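Local coordinates for protein cyclin homolog (PDB 2F2C) that may contribute to cellular transformation and rapid T-cell proliferation in latent infection, as a viral D-type cyclin that modulates the host cell cycle, at residues K70-L75 and I108-P113; Q95-A100 and I133-D138; D154-L159 and L197-G202. One frame throughout, in Å; residues are numbered along the deposited sequence.

Contact 1 (K70-L75 and I108-P113)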
ATOM      1  N   LYS A  70       8.390   3.890 -10.974  1.00 68.27           N
ATOM      2  CA  LYS A  70       9.576   3.048 -10.910  1.00 68.49           C
ATOM      3  C   LYS A  70       9.335   1.689 -10.295  1.00 69.24           C
ATOM      4  O   LYS A  70      10.159   0.792 -10.449  1.00 70.56           O
ATOM      5  CB  LYS A  70      10.683   3.727 -10.114  1.00 68.19           C
ATOM      6  CG  LYS A  70      11.409   4.838 -10.832  1.00 67.96           C
ATOM      7  CD  LYS A  70      12.182   4.328 -12.043  1.00 69.10           C
ATOM      8  CE  LYS A  70      13.125   5.373 -12.573  1.00 67.48           C
ATOM      9  NZ  LYS A  70      12.403   6.663 -12.472  1.00 69.64           N
ATOM     10  N   SER A  71       8.216   1.488  -9.621  1.00 69.37           N
ATOM     11  CA  SER A  71       8.073   0.229  -8.924  1.00 69.67           C
ATOM     12  C   SER A  71       7.166  -0.820  -9.624  1.00 69.89           C
ATOM     13  O   SER A  71       7.112  -1.992  -9.211  1.00 70.14           O
ATOM     14  CB  SER A  71       7.684   0.479  -7.480  1.00 68.73           C
ATOM     15  OG  SER A  71       6.357   0.133  -7.377  1.00 70.48           O
ATOM     16  N   VAL A  72       6.497  -0.421 -10.702  1.00 69.87           N
ATOM     17  CA  VAL A  72       5.719  -1.362 -11.523  1.00 69.66           C
ATOM     18  C   VAL A  72       6.543  -2.520 -12.102  1.00 69.97           C
ATOM     19  O   VAL A  72       6.117  -3.689 -12.098  1.00 70.23           O
ATOM     20  CB  VAL A  72       5.057  -0.634 -12.691  1.00 69.50           C
ATOM     21  CG1 VAL A  72       4.243  -1.615 -13.539  1.00 68.37           C
ATOM     22  CG2 VAL A  72       4.188   0.501 -12.162  1.00 69.23           C
ATOM     23  N   PHE A  73       7.720  -2.204 -12.621  1.00 69.81           N
ATOM     24  CA  PHE A  73       8.491  -3.228 -13.287  1.00 70.01           C
ATOM     25  C   PHE A  73       9.007  -4.301 -12.323  1.00 70.46           C
ATOM     26  O   PHE A  73       8.779  -5.485 -12.573  1.00 71.07           O
ATOM     27  CB  PHE A  73       9.609  -2.650 -14.160  1.00 69.84           C
ATOM     28  CG  PHE A  73      10.394  -3.690 -14.880  1.00 70.08           C
ATOM     29  CD1 PHE A  73       9.782  -4.514 -15.818  1.00 70.17           C
ATOM     30  CD2 PHE A  73      11.740  -3.874 -14.604  1.00 70.12           C
ATOM     31  CE1 PHE A  73      10.509  -5.486 -16.491  1.00 70.29           C
ATOM     32  CE2 PHE A  73      12.467  -4.839 -15.277  1.00 69.19           C
ATOM     33  CZ  PHE A  73      11.855  -5.647 -16.214  1.00 69.58           C
ATOM     34  N   PRO A  74       9.707  -3.930 -11.251  1.00 70.54           N
ATOM     35  CA  PRO A  74      10.130  -4.924 -10.285  1.00 70.47           C
ATOM     36  C   PRO A  74       8.979  -5.850  -9.877  1.00 70.68           C
ATOM     37  O   PRO A  74       9.152  -7.086  -9.869  1.00 70.45           O
ATOM     38  CB  PRO A  74      10.616  -4.072  -9.117  1.00 70.16           C
ATOM     39  CG  PRO A  74      11.203  -2.920  -9.784  1.00 70.61           C
ATOM     40  CD  PRO A  74      10.205  -2.586 -10.881  1.00 70.70           C
ATOM     41  N   LEU A  75       7.814  -5.266  -9.590  1.00 70.55           N
ATOM     42  CA  LEU A  75       6.682  -6.046  -9.093  1.00 70.44           C
ATOM     43  C   LEU A  75       6.170  -6.967 -10.171  1.00 70.54           C
ATOM     44  O   LEU A  75       5.879  -8.133  -9.915  1.00 71.10           O
ATOM     45  CB  LEU A  75       5.574  -5.134  -8.589  1.00 70.23           C
ATOM     46  CG  LEU A  75       4.460  -5.616  -7.664  1.00 70.16           C
ATOM     47  CD1 LEU A  75       3.261  -5.976  -8.468  1.00 70.80           C
ATOM     48  CD2 LEU A  75       4.872  -6.776  -6.778  1.00 71.09           C
ATOM     49  N   ILE A 108      -1.436  -2.077  -9.566  1.00 68.98           N
ATOM     50  CA  ILE A 108      -1.185  -1.998  -8.109  1.00 69.37           C
ATOM     51  C   ILE A 108      -0.223  -0.872  -7.724  1.00 69.63           C
ATOM     52  O   ILE A 108      -0.468  -0.195  -6.731  1.00 69.56           O
ATOM     53  CB  ILE A 108      -0.682  -3.358  -7.526  1.00 69.43           C
ATOM     54  CG1 ILE A 108      -1.738  -4.439  -7.717  1.00 69.22           C
ATOM     55  CG2 ILE A 108      -0.298  -3.217  -6.045  1.00 67.55           C
ATOM     56  CD1 ILE A 108      -1.204  -5.837  -7.494  1.00 70.00           C
ATOM     57  N   ARG A 109       0.859  -0.681  -8.489  1.00 69.20           N
ATOM     58  CA  ARG A 109       1.903   0.248  -8.075  1.00 69.60           C
ATOM     59  C   ARG A 109       1.944   1.574  -8.835  1.00 70.30           C
ATOM     60  O   ARG A 109       2.943   2.290  -8.775  1.00 70.67           O
ATOM     61  CB  ARG A 109       3.275  -0.428  -8.143  1.00 69.50           C
ATOM     62  CG  ARG A 109       3.584  -1.416  -6.998  1.00 69.82           C
ATOM     63  CD  ARG A 109       3.858  -0.772  -5.628  1.00 67.07           C
ATOM     64  NE  ARG A 109       4.282  -1.792  -4.672  1.00 67.68           N
ATOM     65  CZ  ARG A 109       5.460  -1.812  -4.044  1.00 67.52           C
ATOM     66  NH1 ARG A 109       6.344  -0.860  -4.248  1.00 67.69           N
ATOM     67  NH2 ARG A 109       5.760  -2.786  -3.200  1.00 67.55           N
ATOM     68  N   THR A 110       0.868   1.914  -9.537  1.00 70.95           N
ATOM     69  CA  THR A 110       0.853   3.120 -10.368  1.00 71.74           C
ATOM     70  C   THR A 110      -0.547   3.751 -10.469  1.00 72.03           C
ATOM     71  O   THR A 110      -1.569   3.083 -10.299  1.00 72.05           O
ATOM     72  CB  THR A 110       1.470   2.816 -11.771  1.00 71.93           C
ATOM     73  OG1 THR A 110       2.352   3.878 -12.171  1.00 71.42           O
ATOM     74  CG2 THR A 110       0.402   2.772 -12.861  1.00 72.51           C
ATOM     75  N   VAL A 111      -0.584   5.045 -10.736  1.00 72.42           N
ATOM     76  CA  VAL A 111      -1.812   5.805 -10.530  1.00 73.20           C
ATOM     77  C   VAL A 111      -2.721   5.684 -11.751  1.00 73.97           C
ATOM     78  O   VAL A 111      -3.938   5.667 -11.634  1.00 74.37           O
ATOM     79  CB  VAL A 111      -1.515   7.284 -10.124  1.00 72.63           C
ATOM     80  CG1 VAL A 111      -0.625   7.953 -11.142  1.00 72.52           C
ATOM     81  CG2 VAL A 111      -2.776   8.067  -9.962  1.00 73.07           C
ATOM     82  N   LYS A 112      -2.109   5.558 -12.916  1.00 75.14           N
ATOM     83  CA  LYS A 112      -2.832   5.451 -14.167  1.00 75.92           C
ATOM     84  C   LYS A 112      -2.398   4.130 -14.797  1.00 76.25           C
ATOM     85  O   LYS A 112      -1.364   4.064 -15.475  1.00 75.89           O
ATOM     86  CB  LYS A 112      -2.469   6.632 -15.067  1.00 76.21           C
ATOM     87  CG  LYS A 112      -3.547   7.080 -16.033  1.00 78.01           C
ATOM     88  CD  LYS A 112      -3.801   6.044 -17.143  1.00 80.94           C
ATOM     89  CE  LYS A 112      -4.227   6.719 -18.449  1.00 82.30           C
ATOM     90  NZ  LYS A 112      -5.392   7.675 -18.251  1.00 82.84           N
ATOM     91  N   PRO A 113      -3.200   3.085 -14.586  1.00 76.69           N
ATOM     92  CA  PRO A 113      -2.815   1.716 -14.964  1.00 77.03           C
ATOM     93  C   PRO A 113      -2.662   1.581 -16.467  1.00 77.62           C
ATOM     94  O   PRO A 113      -3.158   2.426 -17.225  1.00 77.53           O
ATOM     95  CB  PRO A 113      -4.011   0.862 -14.531  1.00 76.90           C
ATOM     96  CG  PRO A 113      -4.898   1.762 -13.723  1.00 76.84           C
ATOM     97  CD  PRO A 113      -4.566   3.166 -14.038  1.00 76.42           C
TER

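Contact 2 (Q95-A100 and I133-D138)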
ATOM      1  N   GLN A  95       4.554 -14.292 -24.087  1.00 70.18           N
ATOM      2  CA  GLN A  95       4.279 -12.872 -24.214  1.00 70.24           C
ATOM      3  C   GLN A  95       2.968 -12.482 -23.539  1.00 69.99           C
ATOM      4  O   GLN A  95       2.893 -11.452 -22.872  1.00 69.80           O
ATOM      5  CB  GLN A  95       4.284 -12.458 -25.685  1.00 70.46           C
ATOM      6  CG  GLN A  95       4.328 -10.955 -25.883  1.00 71.95           C
ATOM      7  CD  GLN A  95       4.702 -10.532 -27.289  1.00 73.80           C
ATOM      8  OE1 GLN A  95       5.092  -9.382 -27.493  1.00 75.70           O
ATOM      9  NE2 GLN A  95       4.578 -11.439 -28.257  1.00 73.17           N
ATOM     10  N   LYS A  96       1.943 -13.314 -23.705  1.00 69.96           N
ATOM     11  CA  LYS A  96       0.650 -13.101 -23.062  1.00 69.90           C
ATOM     12  C   LYS A  96       0.808 -13.078 -21.547  1.00 70.11           C
ATOM     13  O   LYS A  96       0.203 -12.260 -20.857  1.00 70.04           O
ATOM     14  CB  LYS A  96      -0.323 -14.200 -23.471  1.00 69.78           C
ATOM     15  CG  LYS A  96      -1.777 -13.907 -23.174  1.00 69.72           C
ATOM     16  CD  LYS A  96      -2.688 -14.669 -24.128  1.00 70.69           C
ATOM     17  CE  LYS A  96      -2.836 -16.136 -23.761  1.00 70.92           C
ATOM     18  NZ  LYS A  96      -3.944 -16.334 -22.796  1.00 72.59           N
ATOM     19  N   ILE A  97       1.644 -13.971 -21.033  1.00 70.44           N
ATOM     20  CA  ILE A  97       1.842 -14.059 -19.590  1.00 70.66           C
ATOM     21  C   ILE A  97       2.449 -12.763 -19.083  1.00 70.72           C
ATOM     22  O   ILE A  97       1.908 -12.135 -18.164  1.00 70.93           O
ATOM     23  CB  ILE A  97       2.725 -15.285 -19.215  1.00 70.70           C
ATOM     24  CG1 ILE A  97       1.998 -16.592 -19.583  1.00 70.78           C
ATOM     25  CG2 ILE A  97       3.068 -15.248 -17.727  1.00 70.00           C
ATOM     26  CD1 ILE A  97       2.847 -17.862 -19.506  1.00 70.57           C
ATOM     27  N   GLY A  98       3.559 -12.366 -19.708  1.00 70.55           N
ATOM     28  CA  GLY A  98       4.312 -11.191 -19.295  1.00 70.31           C
ATOM     29  C   GLY A  98       3.501  -9.928 -19.470  1.00 70.08           C
ATOM     30  O   GLY A  98       3.670  -8.960 -18.725  1.00 70.23           O
ATOM     31  N   ALA A  99       2.627  -9.939 -20.471  1.00 69.82           N
ATOM     32  CA  ALA A  99       1.720  -8.830 -20.706  1.00 69.29           C
ATOM     33  C   ALA A  99       0.777  -8.696 -19.527  1.00 68.76           C
ATOM     34  O   ALA A  99       0.554  -7.597 -19.058  1.00 69.21           O
ATOM     35  CB  ALA A  99       0.938  -9.023 -21.999  1.00 69.37           C
ATOM     36  N   ALA A 100       0.244  -9.809 -19.035  1.00 68.13           N
ATOM     37  CA  ALA A 100      -0.727  -9.751 -17.945  1.00 67.47           C
ATOM     38  C   ALA A 100      -0.101  -9.496 -16.575  1.00 67.24           C
ATOM     39  O   ALA A 100      -0.800  -9.100 -15.636  1.00 67.31           O
ATOM     40  CB  ALA A 100      -1.576 -10.985 -17.925  1.00 67.54           C
ATOM     41  N   ILE A 133      -7.598 -10.881 -20.524  1.00 74.58           N
ATOM     42  CA  ILE A 133      -8.406 -10.881 -19.301  1.00 74.14           C
ATOM     43  C   ILE A 133      -8.416 -12.253 -18.622  1.00 73.65           C
ATOM     44  O   ILE A 133      -8.219 -12.345 -17.414  1.00 73.79           O
ATOM     45  CB  ILE A 133      -9.835 -10.378 -19.608  1.00 74.25           C
ATOM     46  CG1 ILE A 133      -9.783  -8.895 -19.993  1.00 74.91           C
ATOM     47  CG2 ILE A 133     -10.769 -10.593 -18.420  1.00 73.63           C
ATOM     48  CD1 ILE A 133     -10.888  -8.458 -20.967  1.00 76.41           C
ATOM     49  N   ASN A 134      -8.620 -13.315 -19.396  1.00 72.96           N
ATOM     50  CA  ASN A 134      -8.549 -14.662 -18.845  1.00 72.49           C
ATOM     51  C   ASN A 134      -7.178 -14.993 -18.258  1.00 72.51           C
ATOM     52  O   ASN A 134      -7.074 -15.711 -17.266  1.00 72.45           O
ATOM     53  CB  ASN A 134      -8.992 -15.702 -19.877  1.00 72.12           C
ATOM     54  CG  ASN A 134     -10.505 -15.812 -19.969  1.00 71.54           C
ATOM     55  OD1 ASN A 134     -11.109 -15.423 -20.969  1.00 70.77           O
ATOM     56  ND2 ASN A 134     -11.127 -16.329 -18.914  1.00 70.36           N
ATOM     57  N   GLN A 135      -6.130 -14.437 -18.859  1.00 72.68           N
ATOM     58  CA  GLN A 135      -4.761 -14.638 -18.387  1.00 72.73           C
ATOM     59  C   GLN A 135      -4.497 -13.870 -17.094  1.00 72.91           C
ATOM     60  O   GLN A 135      -3.733 -14.339 -16.240  1.00 73.42           O
ATOM     61  CB  GLN A 135      -3.746 -14.246 -19.471  1.00 72.79           C
ATOM     62  CG  GLN A 135      -2.294 -14.554 -19.134  1.00 72.37           C
ATOM     63  CD  GLN A 135      -2.082 -16.012 -18.819  1.00 71.91           C
ATOM     64  OE1 GLN A 135      -1.968 -16.838 -19.728  1.00 71.26           O
ATOM     65  NE2 GLN A 135      -2.033 -16.339 -17.530  1.00 71.02           N
ATOM     66  N   GLU A 136      -5.120 -12.698 -16.950  1.00 72.71           N
ATOM     67  CA  GLU A 136      -5.084 -11.954 -15.682  1.00 72.32           C
ATOM     68  C   GLU A 136      -5.813 -12.745 -14.601  1.00 72.05           C
ATOM     69  O   GLU A 136      -5.370 -12.800 -13.454  1.00 72.17           O
ATOM     70  CB  GLU A 136      -5.718 -10.567 -15.821  1.00 72.03           C
ATOM     71  CG  GLU A 136      -5.441  -9.654 -14.635  1.00 71.18           C
ATOM     72  CD  GLU A 136      -6.496  -8.578 -14.449  1.00 70.58           C
ATOM     73  OE1 GLU A 136      -7.703  -8.918 -14.451  1.00 71.52           O
ATOM     74  OE2 GLU A 136      -6.122  -7.395 -14.274  1.00 68.90           O
ATOM     75  N   LYS A 137      -6.925 -13.359 -14.990  1.00 71.87           N
ATOM     76  CA  LYS A 137      -7.764 -14.136 -14.086  1.00 71.86           C
ATOM     77  C   LYS A 137      -7.089 -15.442 -13.670  1.00 71.63           C
ATOM     78  O   LYS A 137      -7.231 -15.871 -12.530  1.00 71.45           O
ATOM     79  CB  LYS A 137      -9.092 -14.416 -14.770  1.00 71.74           C
ATOM     80  CG  LYS A 137     -10.162 -14.980 -13.874  1.00 72.92           C
ATOM     81  CD  LYS A 137     -11.556 -14.466 -14.281  1.00 74.81           C
ATOM     82  CE  LYS A 137     -11.922 -14.792 -15.735  1.00 74.97           C
ATOM     83  NZ  LYS A 137     -12.956 -13.847 -16.257  1.00 75.74           N
ATOM     84  N   ASP A 138      -6.347 -16.060 -14.591  1.00 71.43           N
ATOM     85  CA  ASP A 138      -5.632 -17.299 -14.297  1.00 71.16           C
ATOM     86  C   ASP A 138      -4.396 -17.078 -13.424  1.00 70.96           C
ATOM     87  O   ASP A 138      -4.157 -17.850 -12.485  1.00 70.49           O
ATOM     88  CB  ASP A 138      -5.295 -18.064 -15.579  1.00 71.27           C
ATOM     89  CG  ASP A 138      -6.465 -18.927 -16.076  1.00 72.41           C
ATOM     90  OD1 ASP A 138      -6.570 -19.153 -17.307  1.00 73.82           O
ATOM     91  OD2 ASP A 138      -7.331 -19.425 -15.320  1.00 71.95           O
TER

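Contact 3 (D154-L159 and L197-G202)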
ATOM      1  N   ASP A 154      11.942  -0.875  -3.034  1.00 73.08           N
ATOM      2  CA  ASP A 154      11.361  -0.340  -1.803  1.00 73.02           C
ATOM      3  C   ASP A 154      12.451   0.007  -0.786  1.00 73.00           C
ATOM      4  O   ASP A 154      12.198   0.747   0.179  1.00 73.60           O
ATOM      5  CB  ASP A 154      10.429  -1.350  -1.121  1.00 73.39           C
ATOM      6  CG  ASP A 154       9.211  -1.751  -1.965  1.00 75.04           C
ATOM      7  OD1 ASP A 154       8.433  -0.871  -2.429  1.00 73.62           O
ATOM      8  OD2 ASP A 154       8.924  -2.970  -2.142  1.00 77.23           O
ATOM      9  N   PHE A 155      13.645  -0.555  -0.969  1.00 72.29           N
ATOM     10  CA  PHE A 155      14.721  -0.351  -0.013  1.00 71.53           C
ATOM     11  C   PHE A 155      15.441   0.967  -0.180  1.00 71.72           C
ATOM     12  O   PHE A 155      15.951   1.481   0.807  1.00 72.37           O
ATOM     13  CB  PHE A 155      15.746  -1.470  -0.075  1.00 70.93           C
ATOM     14  CG  PHE A 155      15.401  -2.655   0.757  1.00 70.22           C
ATOM     15  CD1 PHE A 155      14.674  -3.715   0.217  1.00 69.75           C
ATOM     16  CD2 PHE A 155      15.823  -2.733   2.070  1.00 67.92           C
ATOM     17  CE1 PHE A 155      14.368  -4.813   0.985  1.00 68.41           C
ATOM     18  CE2 PHE A 155      15.511  -3.836   2.838  1.00 67.38           C
ATOM     19  CZ  PHE A 155      14.779  -4.868   2.302  1.00 68.11           C
ATOM     20  N   LEU A 156      15.493   1.508  -1.404  1.00 71.60           N
ATOM     21  CA  LEU A 156      16.275   2.731  -1.717  1.00 71.63           C
ATOM     22  C   LEU A 156      16.328   3.811  -0.643  1.00 71.85           C
ATOM     23  O   LEU A 156      17.405   4.192  -0.184  1.00 72.04           O
ATOM     24  CB  LEU A 156      15.806   3.356  -3.021  1.00 71.53           C
ATOM     25  CG  LEU A 156      16.241   2.576  -4.261  1.00 72.14           C
ATOM     26  CD1 LEU A 156      15.338   2.960  -5.405  1.00 72.95           C
ATOM     27  CD2 LEU A 156      17.705   2.824  -4.603  1.00 69.88           C
ATOM     28  N   ILE A 157      15.169   4.290  -0.221  1.00 72.11           N
ATOM     29  CA  ILE A 157      15.151   5.431   0.666  1.00 72.44           C
ATOM     30  C   ILE A 157      15.524   5.066   2.100  1.00 72.96           C
ATOM     31  O   ILE A 157      16.369   5.763   2.695  1.00 73.51           O
ATOM     32  CB  ILE A 157      13.811   6.208   0.561  1.00 72.87           C
ATOM     33  CG1 ILE A 157      13.626   6.738  -0.873  1.00 72.89           C
ATOM     34  CG2 ILE A 157      13.748   7.346   1.599  1.00 71.49           C
ATOM     35  CD1 ILE A 157      14.513   7.945  -1.206  1.00 74.57           C
ATOM     36  N   PRO A 158      14.898   4.032   2.686  1.00 72.73           N
ATOM     37  CA  PRO A 158      15.335   3.526   3.991  1.00 72.17           C
ATOM     38  C   PRO A 158      16.848   3.278   4.094  1.00 72.16           C
ATOM     39  O   PRO A 158      17.446   3.564   5.142  1.00 72.36           O
ATOM     40  CB  PRO A 158      14.555   2.224   4.132  1.00 71.79           C
ATOM     41  CG  PRO A 158      13.303   2.502   3.443  1.00 72.22           C
ATOM     42  CD  PRO A 158      13.681   3.333   2.229  1.00 72.68           C
ATOM     43  N   LEU A 159      17.475   2.782   3.029  1.00 71.86           N
ATOM     44  CA  LEU A 159      18.932   2.609   3.053  1.00 71.82           C
ATOM     45  C   LEU A 159      19.650   3.948   3.089  1.00 71.93           C
ATOM     46  O   LEU A 159      20.566   4.126   3.916  1.00 71.87           O
ATOM     47  CB  LEU A 159      19.449   1.745   1.892  1.00 71.88           C
ATOM     48  CG  LEU A 159      19.062   0.270   1.946  1.00 71.40           C
ATOM     49  CD1 LEU A 159      19.714  -0.480   0.813  1.00 71.86           C
ATOM     50  CD2 LEU A 159      19.442  -0.324   3.289  1.00 70.06           C
ATOM     51  N   LEU A 197      19.699  -6.710  -1.080  1.00 71.54           N
ATOM     52  CA  LEU A 197      21.020  -6.747  -1.696  1.00 71.18           C
ATOM     53  C   LEU A 197      21.035  -6.110  -3.089  1.00 71.34           C
ATOM     54  O   LEU A 197      21.881  -5.245  -3.362  1.00 71.22           O
ATOM     55  CB  LEU A 197      21.585  -8.169  -1.730  1.00 70.99           C
ATOM     56  CG  LEU A 197      22.218  -8.636  -0.417  1.00 70.01           C
ATOM     57  CD1 LEU A 197      22.603 -10.109  -0.498  1.00 67.38           C
ATOM     58  CD2 LEU A 197      23.410  -7.752  -0.017  1.00 67.75           C
ATOM     59  N   ILE A 198      20.112  -6.523  -3.963  1.00 71.05           N
ATOM     60  CA  ILE A 198      19.965  -5.865  -5.263  1.00 71.06           C
ATOM     61  C   ILE A 198      20.001  -4.339  -5.092  1.00 71.46           C
ATOM     62  O   ILE A 198      20.769  -3.647  -5.769  1.00 71.48           O
ATOM     63  CB  ILE A 198      18.656  -6.270  -5.939  1.00 70.84           C
ATOM     64  CG1 ILE A 198      18.563  -7.785  -6.117  1.00 70.93           C
ATOM     65  CG2 ILE A 198      18.492  -5.536  -7.272  1.00 70.04           C
ATOM     66  CD1 ILE A 198      17.125  -8.247  -6.379  1.00 71.69           C
ATOM     67  N   CYS A 199      19.186  -3.833  -4.161  1.00 72.00           N
ATOM     68  CA  CYS A 199      19.099  -2.405  -3.880  1.00 71.51           C
ATOM     69  C   CYS A 199      20.403  -1.802  -3.411  1.00 71.12           C
ATOM     70  O   CYS A 199      20.854  -0.844  -3.993  1.00 71.41           O
ATOM     71  CB  CYS A 199      18.049  -2.111  -2.827  1.00 71.46           C
ATOM     72  SG  CYS A 199      17.879  -0.319  -2.635  1.00 73.85           S
ATOM     73  N   ALA A 200      20.973  -2.331  -2.333  1.00 70.77           N
ATOM     74  CA  ALA A 200      22.325  -1.972  -1.901  1.00 70.98           C
ATOM     75  C   ALA A 200      23.279  -1.800  -3.087  1.00 71.07           C
ATOM     76  O   ALA A 200      23.976  -0.791  -3.193  1.00 71.12           O
ATOM     77  CB  ALA A 200      22.892  -3.050  -0.928  1.00 70.69           C
ATOM     78  N   GLY A 201      23.310  -2.801  -3.962  1.00 71.21           N
ATOM     79  CA  GLY A 201      24.181  -2.789  -5.121  1.00 71.90           C
ATOM     80  C   GLY A 201      23.837  -1.649  -6.064  1.00 72.37           C
ATOM     81  O   GLY A 201      24.729  -0.903  -6.490  1.00 72.82           O
ATOM     82  N   GLY A 202      22.551  -1.497  -6.385  1.00 71.94           N
ATOM     83  CA  GLY A 202      22.126  -0.403  -7.237  1.00 72.06           C
ATOM     84  C   GLY A 202      22.642   0.940  -6.738  1.00 72.19           C
ATOM     85  O   GLY A 202      22.971   1.825  -7.520  1.00 72.72           O
TER

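Contact 1 (K70-L75 and I108-P113)
Ser-71 and Arg-109 carry the polar part of this contact. Arg-109 NH1 donates to Ser-71 OG in a weak hydrogen bond of 3.3 Å. The N-H...O angle is only 133°, and the hydroxyl oxygen meets the guanidinium obliquely. The stronger partners of this group are acids outside the two segments: NH1 forms a salt bridge with Asp-154, and NH2 forms one with Glu-148.

The remaining touches are van der Waals contacts. Ser-71 OG also lies beside the arginine stem, 3.2 Å from Arg-109 CD and close to its CB and CG. The stem bends at chi2 (-72°), which turns CD away from an extended course. Within helix 72-83, Leu-75 CG lies 4.3 Å from Arg-109 CG. Val-72 meets the side chain of Thr-110. Its CG2 lies 3.6 Å from Thr-110 CB, and the two side chains cross obliquely. CG2, the branch that touches, is anti to the carbonyl carbon of Val-72 and beside its backbone N. The hydroxyl of Thr-110 is hydrogen-bonded to Asp-69, just before the first segment. The backbones are nearest at Val-72 and Arg-109, with CA atoms 5.4 Å apart.

The contact joins the start of helix 72-83 to the C-terminal part of helix 94-109 within the N-terminal cyclin box. Ile-108, Arg-109, Val-111 and Pro-113 also pack on apolar side chains of another protein's chain, whose position is consistent with the kinase-binding side of a cyclin.

The touching residues are all buried. A guanidinium there needs compensation, and the two acids would offset its charge. Ser-71 adds a weak polar partner, while Leu-75 packs against the aliphatic stem.

Contact 2 (Q95-A100 and I133-D138)
Gln-135 is the first residue of 133-138 to make a substantial contact with 95-100, and it meets Lys-96, Ile-97 and Ala-100. Its CG is anti to the backbone N (chi1 -174°) and lies 3.8 Å from Ala-100 CB. CG is equally near the backbone carbonyl oxygen of Lys-96. The chain then bends at chi2 (57°), which turns CD toward Ile-97. The amide oxygen OE1 is 4.0 Å from Ile-97 CG1. It also lies 3.7 Å from Lys-96 NZ, and this approach is not a hydrogen bond. The ammonium group instead donates to the backbone oxygen of Glu-131, one turn earlier on helix 129-142, while the other side of the amide, NE2, has a weak hydrogen bond to Tyr-83 OH on helix 72-83.

The helices belong to the N-terminal cyclin box, a five-helix fold. Helix 94-109 is its central helix, and helix 129-142 packs across it. The two short segments approach to 9.1 Å between axes, with a crossing angle of -72°.

Glu-136 follows, and its backbone N lies 4.1 Å from Ala-100 CB. In its carboxylate, OE2 forms a salt bridge with Lys-107, farther along helix 94-109, and OE1 accepts a hydrogen bond from the backbone of another protein's chain.

Contact 3 (D154-L159 and L197-G202)
The backbones come nearest at Phe-155 and Cys-199, whose CA atoms are 6.2 Å apart, and they are wider at Leu-159 and Ala-200, where the CA distance is 7.6 Å. Cys-199 is at the centre of the contact. Its SG is anti to the backbone N (chi1 -175°) and points among three residues of the other segment. Phe-155 CB lies 3.5 Å from SG. The phenyl ring packs on Leu-24 and Leu-27 of helix 21-31. Leu-156 offers CG and CD2, both at 3.7 Å from Cys-199 SG. The sulfur also lies beside the backbone N of Leu-156, though no hydrogen bond is assigned there.

This packing lies in the C-terminal cyclin box, which repeats the five-helix fold of the first. Helix 156-162 is the first helix of that box, and helix 195-208 is its third and central one.

One turn beyond Phe-155, Leu-159 extends CD1 to the same sulfur at 3.9 Å. This methyl also lies 4.4 Å from Ala-200 CB. Helix 218-228 lies against both residues: Leu-228 touches Leu-159 and Ala-200 alike. On another flank, Leu-156 packs on Tyr-174 and Ala-177 of helix 170-184.

In the fold
Helix 21-31, near the N terminus, packs on contact 3. Contact 1 opens at 70-75 and contact 2 at 95-100. Contact 1 closes at 108-113, before contact 2 closes at 133-138, so the two loops cross. Both use helix 94-109, near opposite ends, and together they tie helices 72-83 and 129-142 to it within the first cyclin box. Contact 3 follows in series, closing the loop from 154-159 to 197-202 in the second box. Its centre is about 29 Å from that of contact 2. One bridge between the boxes, from Arg-109 NH1 to Asp-154 OD1 at 2.8 Å, links contacts 1 and 3.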